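Local structure of aminopeptidase N family protein (Idiomarina loihiensis L2TR, 4FGM) at residues Ile175-Ala180 with Lys184-Leu189; Lys206-Gln211 with His273-Ser278; Asn232-Leu237 with Leu268-His273; Ser311-Tyr316 with Leu399-Val404. The protein binds zinc through an HExxH-type site and, as a member of the M61 peptidase family, probably acts as an aminopeptidase. One frame throughout, in Å; residues are numbered along the deposited sequence.

Interaction 1. Residues Ile175-Ala180 with Lys184-Leu189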
loop_
_atom_site.group_PDB
_atom_site.type_symbol
_atom_site.label_atom_id
_atom_site.label_comp_id
_atom_site.label_asym_id
_atom_site.label_seq_id
_atom_site.Cartn_x
_atom_site.Cartn_y
_atom_site.Cartn_z
ATOM N N ILE A 175 20.947 -5.824 -9.467
ATOM C CA ILE A 175 21.132 -5.628 -8.033
ATOM C C ILE A 175 22.188 -4.571 -7.738
ATOM O O ILE A 175 23.338 -4.694 -8.153
ATOM C CB ILE A 175 21.557 -6.949 -7.346
ATOM C CG1 ILE A 175 20.572 -8.068 -7.698
ATOM C CG2 ILE A 175 21.620 -6.758 -5.836
ATOM C CD1 ILE A 175 20.992 -9.442 -7.184
ATOM N N GLU A 176 21.781 -3.535 -7.014
ATOM C CA GLU A 176 22.671 -2.440 -6.651
ATOM C C GLU A 176 22.656 -2.280 -5.132
ATOM O O GLU A 176 21.634 -1.934 -4.536
ATOM C CB GLU A 176 22.206 -1.138 -7.308
ATOM C CG GLU A 176 23.159 0.039 -7.137
ATOM C CD GLU A 176 24.340 -0.013 -8.091
ATOM O OE1 GLU A 176 25.200 -0.906 -7.938
ATOM O OE2 GLU A 176 24.404 0.845 -8.999
ATOM N N GLU A 177 23.803 -2.529 -4.516
ATOM C CA GLU A 177 23.943 -2.430 -3.075
ATOM C C GLU A 177 24.347 -1.032 -2.618
ATOM O O GLU A 177 24.953 -0.275 -3.364
ATOM C CB GLU A 177 24.979 -3.450 -2.602
ATOM C CG GLU A 177 24.405 -4.576 -1.767
ATOM C CD GLU A 177 24.831 -5.943 -2.257
ATOM O OE1 GLU A 177 26.035 -6.130 -2.527
ATOM O OE2 GLU A 177 23.961 -6.833 -2.364
ATOM N N PHE A 178 23.979 -0.691 -1.390
ATOM C CA PHE A 178 24.344 0.595 -0.811
ATOM C C PHE A 178 24.277 0.517 0.707
ATOM O O PHE A 178 23.763 -0.457 1.256
ATOM C CB PHE A 178 23.438 1.720 -1.334
ATOM C CG PHE A 178 21.978 1.571 -0.988
ATOM C CD1 PHE A 178 21.147 0.745 -1.738
ATOM C CD2 PHE A 178 21.422 2.308 0.056
ATOM C CE1 PHE A 178 19.779 0.677 -1.475
ATOM C CE2 PHE A 178 20.051 2.249 0.330
ATOM C CZ PHE A 178 19.230 1.427 -0.431
ATOM N N ILE A 179 24.802 1.523 1.399
ATOM C CA ILE A 179 24.759 1.473 2.854
ATOM C C ILE A 179 24.173 2.724 3.489
ATOM O O ILE A 179 24.367 3.840 3.015
ATOM C CB ILE A 179 26.172 1.196 3.463
ATOM C CG1 ILE A 179 26.972 2.489 3.579
ATOM C CG2 ILE A 179 26.932 0.189 2.602
ATOM C CD1 ILE A 179 27.034 3.033 5.001
ATOM N N ALA A 180 23.429 2.513 4.564
ATOM C CA ALA A 180 22.826 3.599 5.307
ATOM C C ALA A 180 23.169 3.306 6.765
ATOM O O ALA A 180 22.782 2.263 7.302
ATOM C CB ALA A 180 21.313 3.613 5.095
ATOM N N LYS A 184 23.742 -2.717 5.448
ATOM C CA LYS A 184 23.685 -3.049 4.025
ATOM C C LYS A 184 22.261 -3.035 3.487
ATOM O O LYS A 184 21.347 -3.590 4.096
ATOM C CB LYS A 184 24.299 -4.423 3.751
ATOM C CG LYS A 184 25.794 -4.502 3.981
ATOM C CD LYS A 184 26.388 -5.720 3.295
ATOM C CE LYS A 184 27.843 -5.897 3.680
ATOM N NZ LYS A 184 28.596 -4.622 3.540
ATOM N N HIS A 185 22.091 -2.392 2.336
ATOM C CA HIS A 185 20.800 -2.290 1.666
ATOM C C HIS A 185 20.954 -2.733 0.218
ATOM O O HIS A 185 22.050 -2.695 -0.344
ATOM C CB HIS A 185 20.287 -0.845 1.690
ATOM C CG HIS A 185 19.791 -0.395 3.028
ATOM N ND1 HIS A 185 20.630 -0.167 4.101
ATOM C CD2 HIS A 185 18.540 -0.118 3.466
ATOM C CE1 HIS A 185 19.916 0.232 5.138
ATOM N NE2 HIS A 185 18.644 0.271 4.781
ATOM N N SER A 186 19.845 -3.144 -0.385
ATOM C CA SER A 186 19.845 -3.590 -1.774
ATOM C C SER A 186 18.610 -3.128 -2.526
ATOM O O SER A 186 17.498 -3.125 -1.988
ATOM C CB SER A 186 19.899 -5.120 -1.858
ATOM O OG SER A 186 21.123 -5.629 -1.370
ATOM N N LEU A 187 18.820 -2.720 -3.768
ATOM C CA LEU A 187 17.727 -2.338 -4.633
ATOM C C LEU A 187 17.780 -3.437 -5.677
ATOM O O LEU A 187 18.806 -3.621 -6.332
ATOM C CB LEU A 187 17.960 -0.983 -5.299
ATOM C CG LEU A 187 16.908 -0.699 -6.389
ATOM C CD1 LEU A 187 15.508 -0.678 -5.774
ATOM C CD2 LEU A 187 17.210 0.614 -7.078
ATOM N N VAL A 188 16.690 -4.185 -5.813
ATOM C CA VAL A 188 16.639 -5.277 -6.778
ATOM C C VAL A 188 15.533 -5.042 -7.790
ATOM O O VAL A 188 14.394 -4.751 -7.421
ATOM C CB VAL A 188 16.391 -6.625 -6.070
ATOM C CG1 VAL A 188 16.420 -7.764 -7.085
ATOM C CG2 VAL A 188 17.432 -6.835 -4.995
ATOM N N LEU A 189 15.867 -5.193 -9.066
ATOM C CA LEU A 189 14.892 -4.969 -10.130
ATOM C C LEU A 189 14.739 -6.159 -11.064
ATOM O O LEU A 189 15.731 -6.784 -11.458
ATOM C CB LEU A 189 15.308 -3.759 -10.972
ATOM C CG LEU A 189 15.638 -2.443 -10.265
ATOM C CD1 LEU A 189 16.093 -1.418 -11.309
ATOM C CD2 LEU A 189 14.427 -1.941 -9.509
#
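His185 N donates to Phe178 O at 2.8 Å, and Phe178 N returns a 3.0 Å bond to His185 O. Two residues on, Glu176 N meets Leu187 O with an almost straight N-H (171°), and Leu187 N answers to Glu176 O. These two hydrogen-bonded pairs make 174-180 and 183-190 an antiparallel beta hairpin, with 174-180 as an outermost strand of a five-stranded mixed sheet; Lys184, Ser186 and Val188 bond onward to strand 222-230. On the face carrying Phe178 and His185, the phenyl ring lies under the histidine's methylene: His185 CB stands 3.4 Å from the ring centroid, 16° off the normal. Phe178 gets there because CG sits between the backbone N and C (chi1 62°), which folds the ring across the neighbouring strand. The imidazole runs nearly parallel to the phenyl but is slid well aside, past Ala180 CB; its NE2 bonds to Tyr275 OH and its ND1 to Ile183 O. With an alanine here, His185 CB would probably lose the phenyl face beneath it, and the imidazole, though still hydrogen-bonded at both nitrogens, the packing beside it. On the other face, Ile175 CG1 packs on Val188 CG1 at 4.2 Å.

Interaction 2. Residues Lys206-Gln211 with His273-Ser278. With ZN (zinc ion), chain C; MAE (maleic acid), chain B.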
loop_
_atom_site.group_PDB
_atom_site.type_symbol
_atom_site.label_atom_id
_atom_site.label_comp_id
_atom_site.label_asym_id
_atom_site.label_seq_id
_atom_site.Cartn_x
_atom_site.Cartn_y
_atom_site.Cartn_z
ATOM N N LYS A 206 19.820 8.265 1.266
ATOM C CA LYS A 206 19.435 9.466 1.995
ATOM C C LYS A 206 18.136 9.243 2.755
ATOM O O LYS A 206 18.061 9.493 3.962
ATOM C CB LYS A 206 19.292 10.665 1.045
ATOM C CG LYS A 206 20.578 11.456 0.875
ATOM C CD LYS A 206 20.356 12.805 0.197
ATOM C CE LYS A 206 20.343 12.692 -1.318
ATOM N NZ LYS A 206 20.206 14.033 -1.962
ATOM N N ILE A 207 17.112 8.772 2.051
ATOM C CA ILE A 207 15.832 8.516 2.690
ATOM C C ILE A 207 16.005 7.558 3.873
ATOM O O ILE A 207 15.531 7.827 4.980
ATOM C CB ILE A 207 14.833 7.908 1.691
ATOM C CG1 ILE A 207 14.524 8.928 0.590
ATOM C CG2 ILE A 207 13.571 7.477 2.409
ATOM C CD1 ILE A 207 13.776 8.355 -0.593
ATOM N N CYS A 208 16.699 6.449 3.634
ATOM C CA CYS A 208 16.924 5.447 4.673
ATOM C C CYS A 208 17.692 5.960 5.890
ATOM O O CYS A 208 17.326 5.662 7.030
ATOM C CB CYS A 208 17.639 4.232 4.079
ATOM S SG CYS A 208 16.594 3.261 2.970
ATOM N N GLU A 209 18.761 6.717 5.660
ATOM C CA GLU A 209 19.522 7.251 6.779
ATOM C C GLU A 209 18.633 8.178 7.597
ATOM O O GLU A 209 18.661 8.149 8.828
ATOM C CB GLU A 209 20.777 7.973 6.287
ATOM C CG GLU A 209 21.891 6.996 5.943
ATOM C CD GLU A 209 23.129 7.657 5.375
ATOM O OE1 GLU A 209 22.992 8.485 4.445
ATOM O OE2 GLU A 209 24.242 7.330 5.845
ATOM N N THR A 210 17.824 8.981 6.916
ATOM C CA THR A 210 16.916 9.883 7.612
ATOM C C THR A 210 15.998 9.092 8.538
ATOM O O THR A 210 15.742 9.500 9.667
ATOM C CB THR A 210 16.064 10.682 6.613
ATOM O OG1 THR A 210 16.909 11.582 5.893
ATOM C CG2 THR A 210 14.994 11.468 7.321
ATOM N N GLN A 211 15.513 7.949 8.074
ATOM C CA GLN A 211 14.618 7.151 8.901
ATOM C C GLN A 211 15.328 6.485 10.082
ATOM O O GLN A 211 14.829 6.523 11.214
ATOM C CB GLN A 211 13.874 6.124 8.036
ATOM C CG GLN A 211 12.908 6.807 7.049
ATOM C CD GLN A 211 11.803 5.898 6.530
ATOM O OE1 GLN A 211 11.259 5.074 7.269
ATOM N NE2 GLN A 211 11.447 6.067 5.256
ATOM N N HIS A 273 7.655 4.714 2.096
ATOM C CA HIS A 273 6.470 4.220 2.780
ATOM C C HIS A 273 6.682 2.795 3.329
ATOM O O HIS A 273 6.397 2.511 4.501
ATOM C CB HIS A 273 5.284 4.239 1.806
ATOM C CG HIS A 273 3.981 3.834 2.419
ATOM N ND1 HIS A 273 3.041 4.752 2.840
ATOM C CD2 HIS A 273 3.461 2.613 2.687
ATOM C CE1 HIS A 273 1.996 4.115 3.339
ATOM N NE2 HIS A 273 2.225 2.816 3.258
ATOM N N GLU A 274 7.185 1.896 2.487
ATOM C CA GLU A 274 7.394 0.522 2.928
ATOM C C GLU A 274 8.493 0.431 3.985
ATOM O O GLU A 274 8.371 -0.311 4.960
ATOM C CB GLU A 274 7.734 -0.366 1.730
ATOM C CG GLU A 274 6.698 -0.351 0.599
ATOM C CD GLU A 274 5.269 -0.535 1.083
ATOM O OE1 GLU A 274 5.062 -1.183 2.126
ATOM O OE2 GLU A 274 4.341 -0.042 0.412
ATOM N N TYR A 275 9.560 1.202 3.787
ATOM C CA TYR A 275 10.692 1.228 4.711
ATOM C C TYR A 275 10.220 1.662 6.099
ATOM O O TYR A 275 10.544 1.029 7.106
ATOM C CB TYR A 275 11.760 2.199 4.199
ATOM C CG TYR A 275 13.137 2.014 4.810
ATOM C CD1 TYR A 275 13.911 0.892 4.505
ATOM C CD2 TYR A 275 13.684 2.985 5.659
ATOM C CE1 TYR A 275 15.191 0.744 5.021
ATOM C CE2 TYR A 275 14.967 2.846 6.180
ATOM C CZ TYR A 275 15.715 1.728 5.856
ATOM O OH TYR A 275 16.994 1.602 6.335
ATOM N N PHE A 276 9.444 2.739 6.147
ATOM C CA PHE A 276 8.919 3.256 7.407
ATOM C C PHE A 276 8.124 2.169 8.126
ATOM O O PHE A 276 8.163 2.049 9.361
ATOM C CB PHE A 276 7.993 4.443 7.143
ATOM C CG PHE A 276 7.661 5.242 8.373
ATOM C CD1 PHE A 276 8.577 6.157 8.888
ATOM C CD2 PHE A 276 6.451 5.062 9.035
ATOM C CE1 PHE A 276 8.293 6.885 10.040
ATOM C CE2 PHE A 276 6.152 5.789 10.193
ATOM C CZ PHE A 276 7.079 6.701 10.698
ATOM N N HIS A 277 7.405 1.377 7.334
ATOM C CA HIS A 277 6.587 0.282 7.861
ATOM C C HIS A 277 7.454 -0.717 8.644
ATOM O O HIS A 277 6.932 -1.483 9.475
ATOM C CB HIS A 277 5.853 -0.452 6.728
ATOM C CG HIS A 277 4.483 0.085 6.443
ATOM N ND1 HIS A 277 3.577 0.402 7.437
ATOM C CD2 HIS A 277 3.840 0.298 5.273
ATOM C CE1 HIS A 277 2.438 0.781 6.892
ATOM N NE2 HIS A 277 2.572 0.725 5.579
ATOM N N SER A 278 8.763 -0.734 8.370
ATOM C CA SER A 278 9.661 -1.649 9.085
ATOM C C SER A 278 9.501 -1.409 10.582
ATOM O O SER A 278 9.570 -2.347 11.401
ATOM C CB SER A 278 11.113 -1.389 8.706
ATOM O OG SER A 278 11.381 -1.937 7.430
HETATM ZN ZN ZN C . 1.143 1.088 4.231
HETATM C C1 MAE B . 0.277 -0.645 2.384
HETATM O O1 MAE B . -0.665 -0.540 3.244
HETATM O O2 MAE B . 1.459 -0.634 2.799
HETATM C C2 MAE B . -0.102 -0.823 0.964
HETATM C C3 MAE B . -0.628 -1.858 0.314
HETATM C C4 MAE B . -0.988 -3.153 0.883
HETATM O O3 MAE B . -0.820 -3.507 2.065
HETATM O O4 MAE B . -1.548 -3.926 0.079
#
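Helix segments 206-211 and 273-277 run in roughly the same direction, 29° apart, with axes 10.6 Å from each other at closest approach; the CA atoms come nearest at Gln211 and Phe276. The second helix carries the HExxH zinc-binding motif of the metallopeptidase clan. Tyr275 is directed at 206-211, with Phe276 beside it touching Gln211, while His273 and His277 point away to the metal. Cys208 supplies a sulfur-aromatic contact: SG lies over one face of the Tyr275 ring, 3.5 Å from the centroid and shifted toward the rim. With CG anti to the backbone N (chi1 -162°), the tyrosine reaches out to the first helix, its OH being the partner of His185. Gln211 comes to the ring edge instead, CB near the ring plane and CD 3.6 Å from Tyr275 CD2, its amide turned 82° to the ring. Gln211 NE2 donates to Cys272 O, a carbonyl one turn before Phe276 on the zinc helix, which fixes the amide's rotation, while Gln211 OE1 packs at the edge of the Phe276 ring, 3.3 Å from Phe276 CD1. Phe276 also meets the ring of Phe313.

On the far side of the helix the two histidines grip zinc, with Glu307 as the third protein ligand; Asp314 OD2 accepts from His273 ND1 and so steadies that imidazole from the second shell. Zinc lies 2.3 Å from His273 NE2. The bond to His277 NE2 is shorter, 2.0 Å. Maleic acid, also bonded to Tyr377 OH, fills a further position, its O2 2.3 Å from the zinc.

Interaction 3. Residues Asn232-Leu237 with Leu268-His273. With ZN (zinc ion), chain C; MAE (maleic acid), chain B.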
loop_
_atom_site.group_PDB
_atom_site.type_symbol
_atom_site.label_atom_id
_atom_site.label_comp_id
_atom_site.label_asym_id
_atom_site.label_seq_id
_atom_site.Cartn_x
_atom_site.Cartn_y
_atom_site.Cartn_z
ATOM N N ASN A 232 2.656 -0.498 -16.448
ATOM C CA ASN A 232 1.733 0.274 -15.644
ATOM C C ASN A 232 1.288 -0.538 -14.440
ATOM O O ASN A 232 0.449 -1.425 -14.552
ATOM C CB ASN A 232 0.529 0.679 -16.496
ATOM C CG ASN A 232 -0.417 1.597 -15.764
ATOM O OD1 ASN A 232 -0.024 2.295 -14.831
ATOM N ND2 ASN A 232 -1.671 1.616 -16.194
ATOM N N GLY A 233 1.868 -0.233 -13.287
ATOM C CA GLY A 233 1.514 -0.946 -12.080
ATOM C C GLY A 233 2.021 -0.232 -10.849
ATOM O O GLY A 233 3.059 0.431 -10.883
ATOM N N PHE A 234 1.284 -0.361 -9.754
ATOM C CA PHE A 234 1.680 0.276 -8.508
ATOM C C PHE A 234 1.306 -0.622 -7.346
ATOM O O PHE A 234 0.295 -1.316 -7.388
ATOM C CB PHE A 234 0.996 1.634 -8.355
ATOM C CG PHE A 234 1.591 2.484 -7.274
ATOM C CD1 PHE A 234 0.909 2.705 -6.077
ATOM C CD2 PHE A 234 2.846 3.060 -7.451
ATOM C CE1 PHE A 234 1.473 3.490 -5.066
ATOM C CE2 PHE A 234 3.421 3.842 -6.453
ATOM C CZ PHE A 234 2.730 4.060 -5.256
ATOM N N GLY A 235 2.129 -0.612 -6.310
ATOM C CA GLY A 235 1.846 -1.440 -5.159
ATOM C C GLY A 235 3.093 -1.863 -4.418
ATOM O O GLY A 235 4.183 -1.954 -4.998
ATOM N N GLY A 236 2.921 -2.115 -3.124
ATOM C CA GLY A 236 4.024 -2.543 -2.288
ATOM C C GLY A 236 3.510 -3.208 -1.029
ATOM O O GLY A 236 2.395 -2.938 -0.586
ATOM N N LEU A 237 4.315 -4.101 -0.467
ATOM C CA LEU A 237 3.951 -4.795 0.762
ATOM C C LEU A 237 5.177 -4.814 1.664
ATOM O O LEU A 237 6.243 -5.281 1.276
ATOM C CB LEU A 237 3.478 -6.225 0.471
ATOM C CG LEU A 237 2.951 -6.989 1.695
ATOM C CD1 LEU A 237 1.893 -6.149 2.409
ATOM C CD2 LEU A 237 2.376 -8.324 1.267
ATOM N N LEU A 268 9.926 6.979 -5.082
ATOM C CA LEU A 268 10.660 7.263 -3.854
ATOM C C LEU A 268 9.706 7.317 -2.674
ATOM O O LEU A 268 10.040 6.892 -1.566
ATOM C CB LEU A 268 11.418 8.582 -3.975
ATOM C CG LEU A 268 12.585 8.538 -4.963
ATOM C CD1 LEU A 268 13.320 9.862 -4.961
ATOM C CD2 LEU A 268 13.519 7.411 -4.591
ATOM N N SER A 269 8.506 7.828 -2.919
ATOM C CA SER A 269 7.508 7.917 -1.871
ATOM C C SER A 269 7.061 6.506 -1.468
ATOM O O SER A 269 6.837 6.228 -0.287
ATOM C CB SER A 269 6.321 8.743 -2.359
ATOM O OG SER A 269 5.380 8.919 -1.320
ATOM N N LEU A 270 6.939 5.617 -2.454
ATOM C CA LEU A 270 6.537 4.234 -2.196
ATOM C C LEU A 270 7.592 3.511 -1.355
ATOM O O LEU A 270 7.255 2.825 -0.382
ATOM C CB LEU A 270 6.333 3.477 -3.511
ATOM C CG LEU A 270 6.000 1.978 -3.409
ATOM C CD1 LEU A 270 4.712 1.754 -2.621
ATOM C CD2 LEU A 270 5.844 1.416 -4.806
ATOM N N CYS A 271 8.863 3.666 -1.729
ATOM C CA CYS A 271 9.952 3.014 -1.000
ATOM C C CYS A 271 10.017 3.540 0.425
ATOM O O CYS A 271 10.174 2.777 1.376
ATOM C CB CYS A 271 11.295 3.265 -1.679
ATOM S SG CYS A 271 11.413 2.617 -3.343
ATOM N N CYS A 272 9.896 4.855 0.556
ATOM C CA CYS A 272 9.929 5.511 1.852
ATOM C C CYS A 272 8.791 4.984 2.730
ATOM O O CYS A 272 8.945 4.823 3.940
ATOM C CB CYS A 272 9.779 7.020 1.662
ATOM S SG CYS A 272 9.876 7.976 3.171
ATOM N N HIS A 273 7.655 4.714 2.096
ATOM C CA HIS A 273 6.470 4.220 2.780
ATOM C C HIS A 273 6.682 2.795 3.329
ATOM O O HIS A 273 6.397 2.511 4.501
ATOM C CB HIS A 273 5.284 4.239 1.806
ATOM C CG HIS A 273 3.981 3.834 2.419
ATOM N ND1 HIS A 273 3.041 4.752 2.840
ATOM C CD2 HIS A 273 3.461 2.613 2.687
ATOM C CE1 HIS A 273 1.996 4.115 3.339
ATOM N NE2 HIS A 273 2.225 2.816 3.258
HETATM ZN ZN ZN C . 1.143 1.088 4.231
HETATM C C1 MAE B . 0.277 -0.645 2.384
HETATM O O1 MAE B . -0.665 -0.540 3.244
HETATM O O2 MAE B . 1.459 -0.634 2.799
HETATM C C2 MAE B . -0.102 -0.823 0.964
HETATM C C3 MAE B . -0.628 -1.858 0.314
HETATM C C4 MAE B . -0.988 -3.153 0.883
HETATM O O3 MAE B . -0.820 -3.507 2.065
HETATM O O4 MAE B . -1.548 -3.926 0.079
#
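Leu270 on helix 262-277 meets the glycine-rich start of strand 235-238, the edge strand that lines one side of the active-site cleft, in the way the edge strand flanks the zinc helix in HExxH peptidases of this clan. The buried part of the contact is made by that leucine and Gly236. Leu270 CG is anti to the backbone N (chi1 176°), which carries the branched end toward the strand: Leu270 CD2 lies 3.8 Å from Gly235 O, and Leu270 CD1 is 4.3 Å from Gly236 N. The strand can come this near because Gly236 has no side chain; a beta carbon there would point at the helix and crowd Leu270 CD1. At Gly235 the constraint is different, since its backbone angles (phi 151°) would press a beta carbon against the preceding carbonyl. Leu270 also touches Leu245 of strand 242-248.

The solvent side belongs to Phe234, an exposed residue whose ring reaches Leu270 from the opposite direction. It touches obliquely with CE2 and CZ alone: Phe234 CE2 is 3.8 Å from Leu270 CD2, and Phe234 CZ is 4.0 Å from Leu270 CD1.

Toward the cleft the strand meets the ligand with the Leu237 side chain and with the Gly236 carbonyl. Leu237 CD1 lies 3.8 Å from maleate O3, and Gly236 O comes 3.3 Å from maleate C3.

Interaction 4. Residues Ser311-Tyr316 with Leu399-Val404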
loop_
_atom_site.group_PDB
_atom_site.type_symbol
_atom_site.label_atom_id
_atom_site.label_comp_id
_atom_site.label_asym_id
_atom_site.label_seq_id
_atom_site.Cartn_x
_atom_site.Cartn_y
_atom_site.Cartn_z
ATOM N N SER A 311 1.435 7.308 5.848
ATOM C CA SER A 311 1.000 8.052 4.672
ATOM C C SER A 311 1.339 9.531 4.766
ATOM O O SER A 311 1.243 10.253 3.779
ATOM C CB SER A 311 -0.499 7.875 4.441
ATOM O OG SER A 311 -0.771 6.555 4.004
ATOM N N TYR A 312 1.728 9.985 5.952
ATOM C CA TYR A 312 2.120 11.379 6.129
ATOM C C TYR A 312 3.632 11.463 5.971
ATOM O O TYR A 312 4.156 12.356 5.309
ATOM C CB TYR A 312 1.727 11.881 7.519
ATOM C CG TYR A 312 2.445 13.147 7.940
ATOM C CD1 TYR A 312 2.166 14.370 7.330
ATOM C CD2 TYR A 312 3.402 13.122 8.961
ATOM C CE1 TYR A 312 2.816 15.538 7.725
ATOM C CE2 TYR A 312 4.056 14.281 9.366
ATOM C CZ TYR A 312 3.759 15.487 8.746
ATOM O OH TYR A 312 4.393 16.639 9.154
ATOM N N PHE A 313 4.335 10.512 6.567
ATOM C CA PHE A 313 5.788 10.514 6.501
ATOM C C PHE A 313 6.404 10.105 5.167
ATOM O O PHE A 313 7.471 10.614 4.816
ATOM C CB PHE A 313 6.363 9.671 7.650
ATOM C CG PHE A 313 6.361 10.392 8.977
ATOM C CD1 PHE A 313 7.181 11.498 9.182
ATOM C CD2 PHE A 313 5.529 9.981 10.012
ATOM C CE1 PHE A 313 7.160 12.198 10.397
ATOM C CE2 PHE A 313 5.499 10.675 11.232
ATOM C CZ PHE A 313 6.322 11.781 11.424
ATOM N N ASP A 314 5.756 9.219 4.409
ATOM C CA ASP A 314 6.345 8.821 3.126
ATOM C C ASP A 314 6.668 10.029 2.242
ATOM O O ASP A 314 7.692 10.045 1.560
ATOM C CB ASP A 314 5.463 7.810 2.359
ATOM C CG ASP A 314 4.012 8.259 2.203
ATOM O OD1 ASP A 314 3.733 9.478 2.216
ATOM O OD2 ASP A 314 3.146 7.372 2.043
ATOM N N ASP A 315 5.811 11.044 2.265
ATOM C CA ASP A 315 6.048 12.251 1.478
ATOM C C ASP A 315 6.886 13.273 2.255
ATOM O O ASP A 315 7.850 13.832 1.731
ATOM C CB ASP A 315 4.725 12.908 1.063
ATOM C CG ASP A 315 3.924 12.056 0.099
ATOM O OD1 ASP A 315 4.536 11.475 -0.819
ATOM O OD2 ASP A 315 2.685 11.983 0.246
ATOM N N TYR A 316 6.513 13.507 3.510
ATOM C CA TYR A 316 7.207 14.478 4.344
ATOM C C TYR A 316 8.707 14.192 4.475
ATOM O O TYR A 316 9.535 15.090 4.296
ATOM C CB TYR A 316 6.551 14.532 5.726
ATOM C CG TYR A 316 7.161 15.565 6.643
ATOM C CD1 TYR A 316 7.201 16.914 6.278
ATOM C CD2 TYR A 316 7.730 15.194 7.864
ATOM C CE1 TYR A 316 7.800 17.865 7.101
ATOM C CE2 TYR A 316 8.329 16.137 8.697
ATOM C CZ TYR A 316 8.364 17.470 8.312
ATOM O OH TYR A 316 8.966 18.399 9.133
ATOM N N LEU A 399 8.905 19.375 20.520
ATOM C CA LEU A 399 8.382 18.031 20.312
ATOM C C LEU A 399 7.711 17.934 18.946
ATOM O O LEU A 399 6.774 18.678 18.658
ATOM C CB LEU A 399 7.362 17.692 21.399
ATOM C CG LEU A 399 6.689 16.323 21.320
ATOM C CD1 LEU A 399 7.691 15.243 21.697
ATOM C CD2 LEU A 399 5.494 16.284 22.256
ATOM N N THR A 400 8.200 17.024 18.106
ATOM C CA THR A 400 7.626 16.817 16.776
ATOM C C THR A 400 6.924 15.462 16.763
ATOM O O THR A 400 7.127 14.650 17.666
ATOM C CB THR A 400 8.713 16.805 15.674
ATOM O OG1 THR A 400 9.673 15.782 15.960
ATOM C CG2 THR A 400 9.405 18.151 15.578
ATOM N N LEU A 401 6.088 15.222 15.751
ATOM C CA LEU A 401 5.403 13.934 15.642
ATOM C C LEU A 401 6.466 12.862 15.393
ATOM O O LEU A 401 6.326 11.717 15.839
ATOM C CB LEU A 401 4.384 13.934 14.488
ATOM C CG LEU A 401 3.703 12.592 14.152
ATOM C CD1 LEU A 401 2.864 12.093 15.327
ATOM C CD2 LEU A 401 2.834 12.762 12.916
ATOM N N ALA A 402 7.527 13.235 14.678
ATOM C CA ALA A 402 8.610 12.299 14.401
ATOM C C ALA A 402 9.174 11.807 15.736
ATOM O O ALA A 402 9.351 10.603 15.936
ATOM C CB ALA A 402 9.702 12.970 13.575
ATOM N N ARG A 403 9.432 12.739 16.651
ATOM C CA ARG A 403 9.957 12.382 17.963
ATOM C C ARG A 403 8.997 11.423 18.669
ATOM O O ARG A 403 9.420 10.452 19.296
ATOM C CB ARG A 403 10.178 13.632 18.819
ATOM C CG ARG A 403 10.637 13.295 20.226
ATOM C CD ARG A 403 11.591 14.322 20.816
ATOM N NE ARG A 403 12.244 13.783 22.008
ATOM C CZ ARG A 403 13.090 12.754 21.998
ATOM N NH1 ARG A 403 13.398 12.149 20.858
ATOM N NH2 ARG A 403 13.619 12.317 23.131
ATOM N N VAL A 404 7.704 11.688 18.552
ATOM C CA VAL A 404 6.708 10.833 19.177
ATOM C C VAL A 404 6.771 9.415 18.603
ATOM O O VAL A 404 6.625 8.433 19.343
ATOM C CB VAL A 404 5.283 11.414 18.985
ATOM C CG1 VAL A 404 4.231 10.409 19.439
ATOM C CG2 VAL A 404 5.147 12.716 19.777
#
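Leu401 CD2 lies 3.8 Å from Phe313 CE2 and 4.0 Å from Tyr312 CD2, touching side by side two aromatic rings of helix 308-320 and approaching both obliquely. This apolar packing carries the contact. The far end of Phe313 also meets the first turn of helix 401-413: Phe313 CE1 packs 4.1 Å from Ala402 CB, and Phe313 CZ lies 3.8 Å from Ala402 N, which sits at the ring's edge near its plane. With CG anti to the carbonyl carbon (chi1 -78°), Phe313 carries its ring to the start of helix 401-413. Leu401 and Ala402 would probably lose their packing surface if an alanine replaced Phe313, Tyr312 the face it covers, and Phe276 this ring partner.

Ring packing backs this up within one helix: Tyr312 CD2 is centred over a face of Phe313, 3.8 Å above its plane, and the hydroxyl of Tyr312 lies over the ring of Tyr316.

Polar bonds lie to the side. Thr400 is the N-cap of 401-413, its OG1 accepting from Arg403 N at 3.1 Å. Asp388 of helix 378-394 takes both Tyr312 OH and Leu401 N, tying the two sides together through a third helix. Direct contact thus rests on shape and apolar fit, while Arg403 N is satisfied by the cap, and Leu401 N and Tyr312 OH by Asp388.

In the fold
Interactions 1, 2 and 4 are buried contacts, whereas interaction 3 is only partly so, with an exposed phenylalanine at its outer side. Interactions 2 and 3 share helix 262-277 and His273, meeting it from the helix 197-215 side and the edge-strand side, and both reach zinc and maleic acid. Interaction 1 lies at the opposite border of the sheet that interaction 3 also touches and joins interaction 2 through the His185-Tyr275 bond. Interaction 4 meets the zinc helix through Asp314, Asp315 and Phe313, with Asp314 bonded to the zinc ligand His273. Backbone hydrogen bonds dominate the hairpin; the three contacts that involve helices rely on side-chain packing, with sulfur-aromatic contact in interaction 2.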